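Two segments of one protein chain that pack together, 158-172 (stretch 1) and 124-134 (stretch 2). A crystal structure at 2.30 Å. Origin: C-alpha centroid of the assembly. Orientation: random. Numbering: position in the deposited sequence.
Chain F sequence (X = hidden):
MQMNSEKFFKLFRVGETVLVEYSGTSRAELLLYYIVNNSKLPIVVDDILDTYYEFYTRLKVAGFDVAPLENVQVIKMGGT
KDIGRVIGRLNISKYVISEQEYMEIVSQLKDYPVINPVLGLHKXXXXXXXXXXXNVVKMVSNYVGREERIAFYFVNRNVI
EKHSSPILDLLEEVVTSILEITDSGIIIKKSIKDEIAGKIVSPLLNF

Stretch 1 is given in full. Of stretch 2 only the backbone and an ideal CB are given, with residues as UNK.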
# COMPACT_ATOMS: atom_id res chain seq x y z
N ASN F 158 -6.09 7.68 -14.60
CA ASN F 158 -6.16 7.32 -13.19
C ASN F 158 -6.95 6.05 -12.92
O ASN F 158 -6.60 5.27 -12.04
CB ASN F 158 -6.76 8.47 -12.37
CG ASN F 158 -5.87 9.70 -12.37
OD1 ASN F 158 -4.65 9.59 -12.47
ND2 ASN F 158 -6.49 10.87 -12.24
N VAL F 159 -8.03 5.85 -13.67
CA VAL F 159 -8.84 4.66 -13.52
C VAL F 159 -8.00 3.41 -13.82
O VAL F 159 -8.07 2.43 -13.09
CB VAL F 159 -10.06 4.69 -14.46
CG1 VAL F 159 -10.72 3.32 -14.51
CG2 VAL F 159 -11.06 5.73 -13.98
N ILE F 160 -7.20 3.45 -14.89
CA ILE F 160 -6.37 2.30 -15.23
C ILE F 160 -5.18 2.20 -14.26
O ILE F 160 -4.88 1.13 -13.73
CB ILE F 160 -5.80 2.39 -16.67
CG1 ILE F 160 -6.95 2.44 -17.69
CG2 ILE F 160 -4.91 1.20 -16.95
CD1 ILE F 160 -6.48 2.58 -19.14
N GLU F 161 -4.52 3.33 -14.04
CA GLU F 161 -3.37 3.40 -13.14
C GLU F 161 -3.67 2.86 -11.74
O GLU F 161 -2.92 2.03 -11.21
CB GLU F 161 -2.89 4.85 -13.07
CG GLU F 161 -1.91 5.19 -11.95
CD GLU F 161 -0.56 4.53 -12.11
OE1 GLU F 161 -0.03 4.53 -13.24
OE2 GLU F 161 -0.01 4.03 -11.10
N LYS F 162 -4.77 3.31 -11.15
CA LYS F 162 -5.14 2.88 -9.81
C LYS F 162 -5.71 1.46 -9.73
O LYS F 162 -5.66 0.83 -8.68
CB LYS F 162 -6.12 3.89 -9.20
CG LYS F 162 -5.54 5.31 -9.19
CD LYS F 162 -6.53 6.33 -8.67
CE LYS F 162 -5.96 7.75 -8.73
NZ LYS F 162 -4.63 7.86 -8.05
N HIS F 163 -6.26 0.96 -10.84
CA HIS F 163 -6.80 -0.40 -10.86
C HIS F 163 -5.64 -1.38 -11.05
O HIS F 163 -5.54 -2.38 -10.33
CB HIS F 163 -7.79 -0.57 -12.02
CG HIS F 163 -8.28 -1.97 -12.19
ND1 HIS F 163 -9.11 -2.58 -11.27
CD2 HIS F 163 -8.07 -2.87 -13.17
CE1 HIS F 163 -9.39 -3.81 -11.69
NE2 HIS F 163 -8.77 -4.01 -12.84
N SER F 164 -4.77 -1.09 -12.01
CA SER F 164 -3.61 -1.93 -12.28
C SER F 164 -2.51 -1.15 -13.00
O SER F 164 -2.51 -1.01 -14.22
CB SER F 164 -3.98 -3.14 -13.13
OG SER F 164 -2.83 -3.93 -13.37
N SER F 165 -1.58 -0.63 -12.21
CA SER F 165 -0.47 0.15 -12.75
C SER F 165 0.30 -0.59 -13.86
O SER F 165 0.70 0.02 -14.85
CB SER F 165 0.48 0.54 -11.61
OG SER F 165 1.17 1.74 -11.92
N PRO F 166 0.52 -1.91 -13.70
CA PRO F 166 1.25 -2.65 -14.74
C PRO F 166 0.54 -2.56 -16.09
O PRO F 166 1.17 -2.37 -17.13
CB PRO F 166 1.27 -4.08 -14.19
CG PRO F 166 1.37 -3.86 -12.73
CD PRO F 166 0.36 -2.74 -12.49
N ILE F 167 -0.79 -2.70 -16.06
CA ILE F 167 -1.59 -2.64 -17.27
C ILE F 167 -1.41 -1.32 -18.02
O ILE F 167 -1.34 -1.30 -19.25
CB ILE F 167 -3.08 -2.85 -16.95
CG1 ILE F 167 -3.28 -4.24 -16.35
CG2 ILE F 167 -3.92 -2.65 -18.20
CD1 ILE F 167 -2.90 -5.37 -17.29
N LEU F 168 -1.35 -0.22 -17.28
CA LEU F 168 -1.16 1.08 -17.92
C LEU F 168 0.17 1.10 -18.67
O LEU F 168 0.24 1.53 -19.82
CB LEU F 168 -1.20 2.20 -16.88
CG LEU F 168 -1.01 3.60 -17.46
CD1 LEU F 168 -2.09 3.88 -18.51
CD2 LEU F 168 -1.09 4.64 -16.33
N ASP F 169 1.23 0.62 -18.02
CA ASP F 169 2.55 0.59 -18.64
C ASP F 169 2.57 -0.28 -19.89
O ASP F 169 3.25 0.02 -20.86
CB ASP F 169 3.59 0.09 -17.64
CG ASP F 169 4.02 1.16 -16.65
OD1 ASP F 169 4.71 2.11 -17.07
OD2 ASP F 169 3.65 1.04 -15.45
N LEU F 170 1.83 -1.39 -19.85
CA LEU F 170 1.77 -2.29 -20.99
C LEU F 170 1.06 -1.58 -22.14
O LEU F 170 1.47 -1.69 -23.30
CB LEU F 170 1.00 -3.56 -20.65
CG LEU F 170 1.74 -4.84 -20.25
CD1 LEU F 170 0.77 -6.00 -20.47
CD2 LEU F 170 3.00 -5.05 -21.08
N LEU F 171 -0.01 -0.86 -21.81
CA LEU F 171 -0.80 -0.13 -22.80
C LEU F 171 0.02 0.96 -23.48
O LEU F 171 -0.03 1.12 -24.70
CB LEU F 171 -2.02 0.52 -22.13
CG LEU F 171 -3.42 0.30 -22.70
CD1 LEU F 171 -4.37 1.26 -22.01
CD2 LEU F 171 -3.43 0.52 -24.21
N GLU F 172 0.76 1.73 -22.68
CA GLU F 172 1.58 2.81 -23.21
C GLU F 172 2.68 2.24 -24.09
O GLU F 172 3.15 2.90 -25.02
CB GLU F 172 2.19 3.64 -22.07
CG GLU F 172 1.15 4.28 -21.14
CD GLU F 172 1.73 5.35 -20.23
OE1 GLU F 172 2.84 5.15 -19.69
OE2 GLU F 172 1.07 6.39 -20.04
N UNK F 124 -13.39 -1.50 -19.54
CA UNK F 124 -13.13 -2.93 -19.74
C UNK F 124 -12.04 -3.40 -18.80
O UNK F 124 -12.07 -4.53 -18.30
CB UNK F 124 -12.74 -3.22 -21.19
N UNK F 125 -11.08 -2.53 -18.57
CA UNK F 125 -9.95 -2.83 -17.71
C UNK F 125 -10.35 -2.81 -16.24
O UNK F 125 -9.95 -3.68 -15.47
CB UNK F 125 -8.82 -1.83 -17.96
N UNK F 126 -11.14 -1.81 -15.85
CA UNK F 126 -11.58 -1.69 -14.47
C UNK F 126 -12.41 -2.91 -14.06
O UNK F 126 -12.35 -3.35 -12.91
CB UNK F 126 -12.39 -0.40 -14.28
N UNK F 127 -13.16 -3.46 -15.01
CA UNK F 127 -14.01 -4.62 -14.76
C UNK F 127 -13.32 -5.97 -14.72
O UNK F 127 -13.83 -6.92 -14.12
CB UNK F 127 -15.10 -4.67 -15.84
N UNK F 128 -12.15 -6.09 -15.36
CA UNK F 128 -11.48 -7.37 -15.38
C UNK F 128 -10.26 -7.55 -14.49
O UNK F 128 -9.71 -6.58 -13.94
CB UNK F 128 -11.06 -7.66 -16.82
N UNK F 129 -9.85 -8.80 -14.34
CA UNK F 129 -8.68 -9.12 -13.54
C UNK F 129 -7.43 -8.95 -14.42
O UNK F 129 -7.52 -8.51 -15.56
CB UNK F 129 -8.77 -10.54 -12.97
N UNK F 130 -6.27 -9.31 -13.89
CA UNK F 130 -5.03 -9.17 -14.64
C UNK F 130 -5.04 -9.91 -15.97
O UNK F 130 -4.61 -9.37 -17.00
CB UNK F 130 -3.86 -9.67 -13.79
N UNK F 131 -5.53 -11.15 -15.96
CA UNK F 131 -5.58 -11.97 -17.16
C UNK F 131 -6.48 -11.37 -18.24
O UNK F 131 -6.13 -11.36 -19.41
CB UNK F 131 -6.06 -13.38 -16.81
N UNK F 132 -7.64 -10.86 -17.83
CA UNK F 132 -8.56 -10.26 -18.79
C UNK F 132 -8.02 -8.91 -19.27
O UNK F 132 -8.23 -8.52 -20.42
CB UNK F 132 -9.95 -10.09 -18.17
N UNK F 133 -7.31 -8.21 -18.39
CA UNK F 133 -6.72 -6.92 -18.74
C UNK F 133 -5.69 -7.13 -19.85
O UNK F 133 -5.66 -6.39 -20.84
CB UNK F 133 -6.08 -6.26 -17.52
N UNK F 134 -4.85 -8.14 -19.69
CA UNK F 134 -3.84 -8.44 -20.69
C UNK F 134 -4.51 -8.71 -22.05
O UNK F 134 -3.98 -8.32 -23.10
CB UNK F 134 -3.00 -9.64 -20.25

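Position 124 lies in a helix, with nothing of stretch 1 within 5.5 Å of its ideal CB, so the choice is open; it is Leu-124.

At 125 the CA-to-CB bond points toward stretch 1. The ideal CB stands 4.7 Å from Ile-160 CG1 and 5.0 Å from Ile-167 CG2, in front of a hollow lined by Ile-160, His-163, Ile-167 and Leu-171. A mid-sized apolar side chain, such as isoleucine, leucine, valine or methionine, would suit it. The residue is Ile-125, a knob in that hole: its CD1 reaches Ile-160 CD1 at 3.8 Å, Ile-167 CG2 at 4.0 Å and Leu-171 CD1 at 4.3 Å.

Position 126 points sideways, yet its ideal CB is 4.1 Å from Val-159 CG1 and 4.9 Å from His-163 CG. The CA of 126 lies 3.9 Å from the centroid of the His-163 ring, over its face, in a CH-pi contact. An apolar chain able to bend back toward Val-159 and the ring is favoured. Leu-126 does so, bringing its CD1 to 3.8 Å from His-163 ND1.

The bond at 127 points away, and many residues would serve; it is Leu-127.

At 128 the helix has ended, and phi/psi of -105/167 does not by itself demand glycine. What stretch 1 uses here is the backbone: His-163 NE2 donates a hydrogen bond to the carbonyl O of 128 at 2.9 Å, near the plane of the ring. Gly-128 has no side chain.

Position 129 points away and immediately precedes a helix, where serine, threonine, aspartate or asparagine could cap. Asn-129 does, its OD1 accepting from the backbone N of 132 at 2.9 Å.

Position 130 points sideways; nothing of stretch 1 lies within 5.5 Å of its ideal CB, so many side chains would fit, polar ones included. Thr-130 contributes its carbonyl O, 4.4 Å from Ile-167 CD1. Position 131 points away and tolerates almost anything; it is Phe-131. Position 132 is out of reach of stretch 1, which leaves it free; Glu-132 completes a reciprocal pair, its OE1 accepting from Asn-129 N at 3.0 Å.

Position 133 points toward stretch 1, its ideal CB a tight 3.3 Å from Ile-167 CD1, which disfavours bulk in that direction. The carbonyls of 125 and 128 lie nearby, so a slender side chain with a donor is plausible, as is an apolar one. Asn-133 turns back to its own stretch, ND2 donating to Ile-125 O at 2.9 Å, and so braces the turn that His-163 also binds.

At 134 the ideal CB is 5.2 Å from both Ile-167 CD1 and Leu-170 CD1, favouring an aliphatic residue. Ile-134 helps enclose Ile-167, with its CG1 4.4 Å from Ile-167 CD1.

Stretch 2 (124-134) LILLGNTFENI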
# COMPACT_ATOMS: atom_id res chain seq x y z
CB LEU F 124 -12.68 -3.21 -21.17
CG LEU F 124 -13.68 -2.98 -22.29
CD1 LEU F 124 -13.02 -3.33 -23.64
CD2 LEU F 124 -14.91 -3.85 -22.05
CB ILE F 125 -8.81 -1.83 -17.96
CG1 ILE F 125 -8.24 -2.08 -19.36
CG2 ILE F 125 -7.75 -1.96 -16.88
CD1 ILE F 125 -7.23 -1.04 -19.81
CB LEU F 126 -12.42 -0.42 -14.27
CG LEU F 126 -13.03 -0.19 -12.89
CD1 LEU F 126 -11.91 -0.12 -11.85
CD2 LEU F 126 -13.84 1.11 -12.88
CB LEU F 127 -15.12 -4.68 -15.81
CG LEU F 127 -16.23 -3.62 -15.71
CD1 LEU F 127 -16.90 -3.46 -17.07
CD2 LEU F 127 -17.23 -4.03 -14.64
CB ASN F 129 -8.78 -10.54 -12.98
CG ASN F 129 -9.00 -11.59 -14.05
OD1 ASN F 129 -8.55 -11.44 -15.19
ND2 ASN F 129 -9.68 -12.68 -13.68
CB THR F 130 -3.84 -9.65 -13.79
OG1 THR F 130 -3.79 -8.89 -12.58
CG2 THR F 130 -2.53 -9.47 -14.55
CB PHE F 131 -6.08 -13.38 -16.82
CG PHE F 131 -6.13 -14.31 -18.01
CD1 PHE F 131 -4.96 -14.80 -18.58
CD2 PHE F 131 -7.35 -14.68 -18.56
CE1 PHE F 131 -5.00 -15.65 -19.68
CE2 PHE F 131 -7.40 -15.53 -19.66
CZ PHE F 131 -6.23 -16.02 -20.22
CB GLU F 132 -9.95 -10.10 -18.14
CG GLU F 132 -10.56 -11.44 -17.74
CD GLU F 132 -11.76 -11.32 -16.80
OE1 GLU F 132 -11.72 -10.54 -15.82
OE2 GLU F 132 -12.76 -12.05 -17.04
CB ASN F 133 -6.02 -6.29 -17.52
CG ASN F 133 -7.01 -5.74 -16.49
OD1 ASN F 133 -6.61 -5.37 -15.39
ND2 ASN F 133 -8.29 -5.68 -16.85
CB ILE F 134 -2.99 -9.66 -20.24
CG1 ILE F 134 -2.06 -9.24 -19.11
CG2 ILE F 134 -2.19 -10.22 -21.41
CD1 ILE F 134 -1.53 -10.39 -18.28
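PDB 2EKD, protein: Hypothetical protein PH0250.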